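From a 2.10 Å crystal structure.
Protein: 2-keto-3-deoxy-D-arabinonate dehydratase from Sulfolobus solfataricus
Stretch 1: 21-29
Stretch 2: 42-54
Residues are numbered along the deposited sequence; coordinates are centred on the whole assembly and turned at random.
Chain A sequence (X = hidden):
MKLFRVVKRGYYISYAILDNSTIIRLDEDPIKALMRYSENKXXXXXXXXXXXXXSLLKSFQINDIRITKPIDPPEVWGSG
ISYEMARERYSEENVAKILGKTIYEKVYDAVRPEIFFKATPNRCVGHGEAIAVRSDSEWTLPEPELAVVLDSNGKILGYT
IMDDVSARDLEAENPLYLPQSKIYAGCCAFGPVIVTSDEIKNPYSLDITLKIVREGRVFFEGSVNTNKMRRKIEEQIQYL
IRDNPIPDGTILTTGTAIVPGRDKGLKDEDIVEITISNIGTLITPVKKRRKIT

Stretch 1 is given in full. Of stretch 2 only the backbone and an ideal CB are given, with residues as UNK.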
# COMPACT_ATOMS: atom_id res chain seq x y z
N SER A 21 19.75 8.93 29.39
CA SER A 21 18.45 8.37 29.79
C SER A 21 17.22 9.04 29.15
O SER A 21 16.09 8.68 29.47
CB SER A 21 18.31 8.31 31.32
OG SER A 21 19.38 7.57 31.89
N THR A 22 17.45 9.99 28.24
CA THR A 22 16.34 10.59 27.49
C THR A 22 15.85 9.61 26.42
O THR A 22 16.64 8.93 25.76
CB THR A 22 16.72 11.94 26.83
OG1 THR A 22 17.80 11.74 25.91
CG2 THR A 22 17.12 12.97 27.88
N ILE A 23 14.53 9.53 26.27
CA ILE A 23 13.91 8.60 25.33
C ILE A 23 13.31 9.35 24.14
O ILE A 23 12.56 10.31 24.31
CB ILE A 23 12.87 7.71 26.03
CG1 ILE A 23 13.56 6.86 27.11
CG2 ILE A 23 12.13 6.81 25.03
CD1 ILE A 23 12.63 6.21 28.07
N ILE A 24 13.65 8.88 22.94
CA ILE A 24 13.17 9.46 21.69
C ILE A 24 12.22 8.49 20.98
O ILE A 24 12.54 7.32 20.78
CB ILE A 24 14.34 9.84 20.75
CG1 ILE A 24 15.29 10.82 21.44
CG2 ILE A 24 13.82 10.43 19.43
CD1 ILE A 24 16.53 11.17 20.63
N ARG A 25 11.03 8.99 20.62
CA ARG A 25 10.12 8.24 19.76
C ARG A 25 10.57 8.43 18.31
O ARG A 25 10.65 9.56 17.82
CB ARG A 25 8.69 8.73 19.94
CG ARG A 25 7.70 8.11 18.97
CD ARG A 25 6.29 8.32 19.45
NE ARG A 25 5.31 7.92 18.45
CZ ARG A 25 4.03 7.66 18.72
NH1 ARG A 25 3.58 7.76 19.96
NH2 ARG A 25 3.22 7.30 17.74
N LEU A 26 10.84 7.31 17.64
CA LEU A 26 11.41 7.34 16.29
C LEU A 26 10.38 7.65 15.22
O LEU A 26 9.25 7.16 15.27
CB LEU A 26 12.10 6.01 15.98
CG LEU A 26 13.27 5.58 16.87
CD1 LEU A 26 13.94 4.35 16.27
CD2 LEU A 26 14.27 6.70 17.05
N ASP A 27 10.79 8.47 14.25
CA ASP A 27 9.99 8.76 13.06
C ASP A 27 10.08 7.64 12.03
O ASP A 27 9.11 7.36 11.33
CB ASP A 27 10.49 10.04 12.38
CG ASP A 27 10.22 11.29 13.20
OD1 ASP A 27 9.43 11.25 14.16
OD2 ASP A 27 10.81 12.33 12.85
N GLU A 28 11.25 7.01 11.94
CA GLU A 28 11.56 6.02 10.91
C GLU A 28 11.41 4.58 11.42
O GLU A 28 11.46 4.33 12.63
CB GLU A 28 13.01 6.18 10.44
CG GLU A 28 13.38 7.55 9.90
CD GLU A 28 14.73 7.53 9.19
OE1 GLU A 28 15.77 7.42 9.87
OE2 GLU A 28 14.74 7.64 7.95
N ASP A 29 11.23 3.65 10.47
CA ASP A 29 11.41 2.22 10.70
C ASP A 29 12.75 2.00 11.40
O ASP A 29 13.74 2.62 11.03
CB ASP A 29 11.37 1.46 9.35
CG ASP A 29 12.26 0.21 9.33
OD1 ASP A 29 11.99 -0.77 10.06
OD2 ASP A 29 13.23 0.19 8.53
N UNK A 42 22.66 10.56 13.28
CA UNK A 42 21.42 11.33 13.31
C UNK A 42 20.25 10.44 13.71
O UNK A 42 20.16 9.28 13.28
CB UNK A 42 21.15 11.98 11.95
N UNK A 43 19.37 10.97 14.55
CA UNK A 43 18.17 10.27 15.00
C UNK A 43 16.96 11.16 14.78
O UNK A 43 16.87 12.26 15.33
CB UNK A 43 18.28 9.87 16.47
N UNK A 44 16.02 10.69 13.96
CA UNK A 44 14.80 11.45 13.69
C UNK A 44 13.67 11.05 14.64
O UNK A 44 13.27 9.88 14.67
CB UNK A 44 14.36 11.24 12.24
N UNK A 45 13.17 12.01 15.40
CA UNK A 45 12.07 11.77 16.32
C UNK A 45 11.91 12.83 17.39
O UNK A 45 12.63 13.84 17.39
CB UNK A 45 12.26 10.41 16.99
N UNK A 46 10.97 12.61 18.30
CA UNK A 46 10.68 13.53 19.39
C UNK A 46 11.00 12.91 20.74
O UNK A 46 10.75 11.72 20.96
CB UNK A 46 9.21 13.96 19.35
N UNK A 47 11.53 13.73 21.65
CA UNK A 47 11.73 13.30 23.03
C UNK A 47 10.37 13.09 23.69
O UNK A 47 9.50 13.96 23.63
CB UNK A 47 12.56 14.32 23.81
N UNK A 48 10.21 11.92 24.30
CA UNK A 48 8.98 11.57 24.98
C UNK A 48 9.20 11.40 26.48
O UNK A 48 10.29 11.03 26.93
CB UNK A 48 8.40 10.29 24.38
N UNK A 49 8.16 11.71 27.25
CA UNK A 49 8.12 11.41 28.67
C UNK A 49 6.97 10.43 28.88
O UNK A 49 6.09 10.30 28.02
CB UNK A 49 7.95 12.67 29.51
N UNK A 50 6.98 9.72 30.00
CA UNK A 50 5.91 8.77 30.30
C UNK A 50 6.09 7.40 29.69
O UNK A 50 5.22 6.53 29.83
CB UNK A 50 4.57 9.34 29.83
N UNK A 51 7.21 7.19 29.00
CA UNK A 51 7.60 5.86 28.56
C UNK A 51 8.63 5.35 29.56
O UNK A 51 9.79 5.79 29.58
CB UNK A 51 8.15 5.87 27.13
N UNK A 52 8.19 4.43 30.41
CA UNK A 52 9.02 3.93 31.49
C UNK A 52 9.80 2.70 31.02
O UNK A 52 9.36 1.56 31.18
CB UNK A 52 8.17 3.60 32.71
N UNK A 53 10.97 2.97 30.44
CA UNK A 53 11.84 1.94 29.87
C UNK A 53 12.25 0.87 30.89
O UNK A 53 12.15 -0.33 30.60
CB UNK A 53 13.09 2.59 29.28
N UNK A 54 12.69 1.30 32.07
CA UNK A 54 13.09 0.37 33.13
C UNK A 54 11.95 -0.55 33.56
O UNK A 54 12.16 -1.74 33.77
CB UNK A 54 13.60 1.15 34.34

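Stretch 1 offers a strand, Ile23 to Leu26, and stretch 2 runs antiparallel beside it, so backbone pairing sets the frame and side chains fill what remains.

Position 42 lies beyond the reach of stretch 1; almost any residue would suit, and it is Glu42. Position 43 points its CB toward stretch 1, 4.7 Å from Ile24 CD1 and 5.1 Å from Leu26 CD2. That apolar gap asks for a small or medium aliphatic group. Val43 answers, its CG1 lying 3.6 Å from Leu26 CD2.

At position 44 the CB points sideways, 3.8 Å from Asp27 OD2. A polar donor could use the carboxylates; an aliphatic chain could lie along the Glu28 methylenes. The residue is Leu44, whose CD1 packs 3.7 Å from Glu28 CD. Its backbone does the polar work: Asp27 N donates to Leu44 O at 2.9 Å, and waters link its O to Glu28 N and its N to Glu28 OE1.

Position 45 leaves little choice. An ideal CB would sit 2.0 Å from Arg25 O and 2.9 Å from Ile24 CG2, both clashes, so glycine is called for. Gly45 lets the strands close in, its CA 3.0 Å from Arg25 O in a CA-H...O contact.

At position 46 the backbone N and O pair with Arg25. The CB shares a sheet face with Arg25, whose guanidinium leads away, so many side chains fit. Asp46 is found, its carboxylate bonded elsewhere in the structure; Arg25 N donates to Asp46 O at 2.8 Å and Asp46 N to Arg25 O at 3.1 Å.

Position 47 shares the face of Ile24, with Thr22 further along; a long chain, or a beta-branched one, would suit. Arg47 extends so that its NE lies 3.7 Å from Thr22 CG2, which sits at the guanidinium edge.

Position 48 turns to the face of Ile23 and Arg25, favouring a compact aliphatic. Val48 fits: CG2 meets Ile23 CG2 and CG1 meets Arg25 CB, both at 3.7 Å, while Val48 N donates to Ile23 O at 2.8 Å.

Position 49 points away and is free: Thr49. At position 50, phi 85° would jam a CB against the preceding carbonyl, hence Gly50. Position 51 points its CB toward Ile23 CD1, suiting an apolar residue; Ile51 leads its end away, but its O lies 3.2 Å from Ile23 CD1. Position 52 points away, before a helix, where a capping side chain helps; Asp52 caps a nitrogen just past the stretch. Position 53 suits an apolar or aromatic group whose CB can meet Ile23 CD1; Tyr53 does so at 3.8 Å before its ring leads away. Position 54 meets no demand from stretch 1, so many would do; it is Gln54.

Stretch 2 42-54: EVLGDRVTGIDYQ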
# COMPACT_ATOMS: atom_id res chain seq x y z
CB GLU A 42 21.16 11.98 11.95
CG GLU A 42 20.08 13.05 11.96
CD GLU A 42 19.82 13.64 10.58
OE1 GLU A 42 20.16 12.99 9.56
OE2 GLU A 42 19.28 14.77 10.52
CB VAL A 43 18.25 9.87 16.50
CG1 VAL A 43 17.05 9.04 16.89
CG2 VAL A 43 19.53 9.10 16.80
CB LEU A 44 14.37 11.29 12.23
CG LEU A 44 15.38 11.63 11.13
CD1 LEU A 44 14.84 11.21 9.77
CD2 LEU A 44 15.76 13.11 11.14
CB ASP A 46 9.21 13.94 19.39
CG ASP A 46 8.79 14.66 18.13
OD1 ASP A 46 9.60 15.43 17.56
OD2 ASP A 46 7.63 14.47 17.71
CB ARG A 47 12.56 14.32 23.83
CG ARG A 47 12.70 13.95 25.31
CD ARG A 47 13.59 14.92 26.07
NE ARG A 47 13.80 14.46 27.45
CZ ARG A 47 13.07 14.83 28.49
NH1 ARG A 47 13.35 14.35 29.70
NH2 ARG A 47 12.05 15.67 28.35
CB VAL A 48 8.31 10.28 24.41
CG1 VAL A 48 7.76 10.54 23.01
CG2 VAL A 48 9.28 9.11 24.39
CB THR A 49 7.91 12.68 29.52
OG1 THR A 49 6.67 13.30 29.18
CG2 THR A 49 9.04 13.68 29.28
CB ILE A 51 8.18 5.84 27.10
CG1 ILE A 51 7.19 6.48 26.11
CG2 ILE A 51 8.56 4.41 26.68
CD1 ILE A 51 5.81 5.84 26.06
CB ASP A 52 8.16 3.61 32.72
CG ASP A 52 8.98 3.37 33.98
OD1 ASP A 52 10.22 3.20 33.90
OD2 ASP A 52 8.37 3.33 35.07
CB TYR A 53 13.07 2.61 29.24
CG TYR A 53 14.21 1.69 28.87
CD1 TYR A 53 14.09 0.76 27.83
CD2 TYR A 53 15.43 1.77 29.55
CE1 TYR A 53 15.15 -0.08 27.49
CE2 TYR A 53 16.50 0.94 29.21
CZ TYR A 53 16.35 0.02 28.18
OH TYR A 53 17.41 -0.80 27.85
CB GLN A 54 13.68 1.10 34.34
CG GLN A 54 15.03 1.80 34.07
CD GLN A 54 16.15 0.84 33.65
OE1 GLN A 54 17.07 1.24 32.94
NE2 GLN A 54 16.08 -0.41 34.09
O HOH W 1 12.71 11.22 27.78
O HOH W 2 13.74 7.54 13.50
O HOH W 3 16.30 8.11 12.67
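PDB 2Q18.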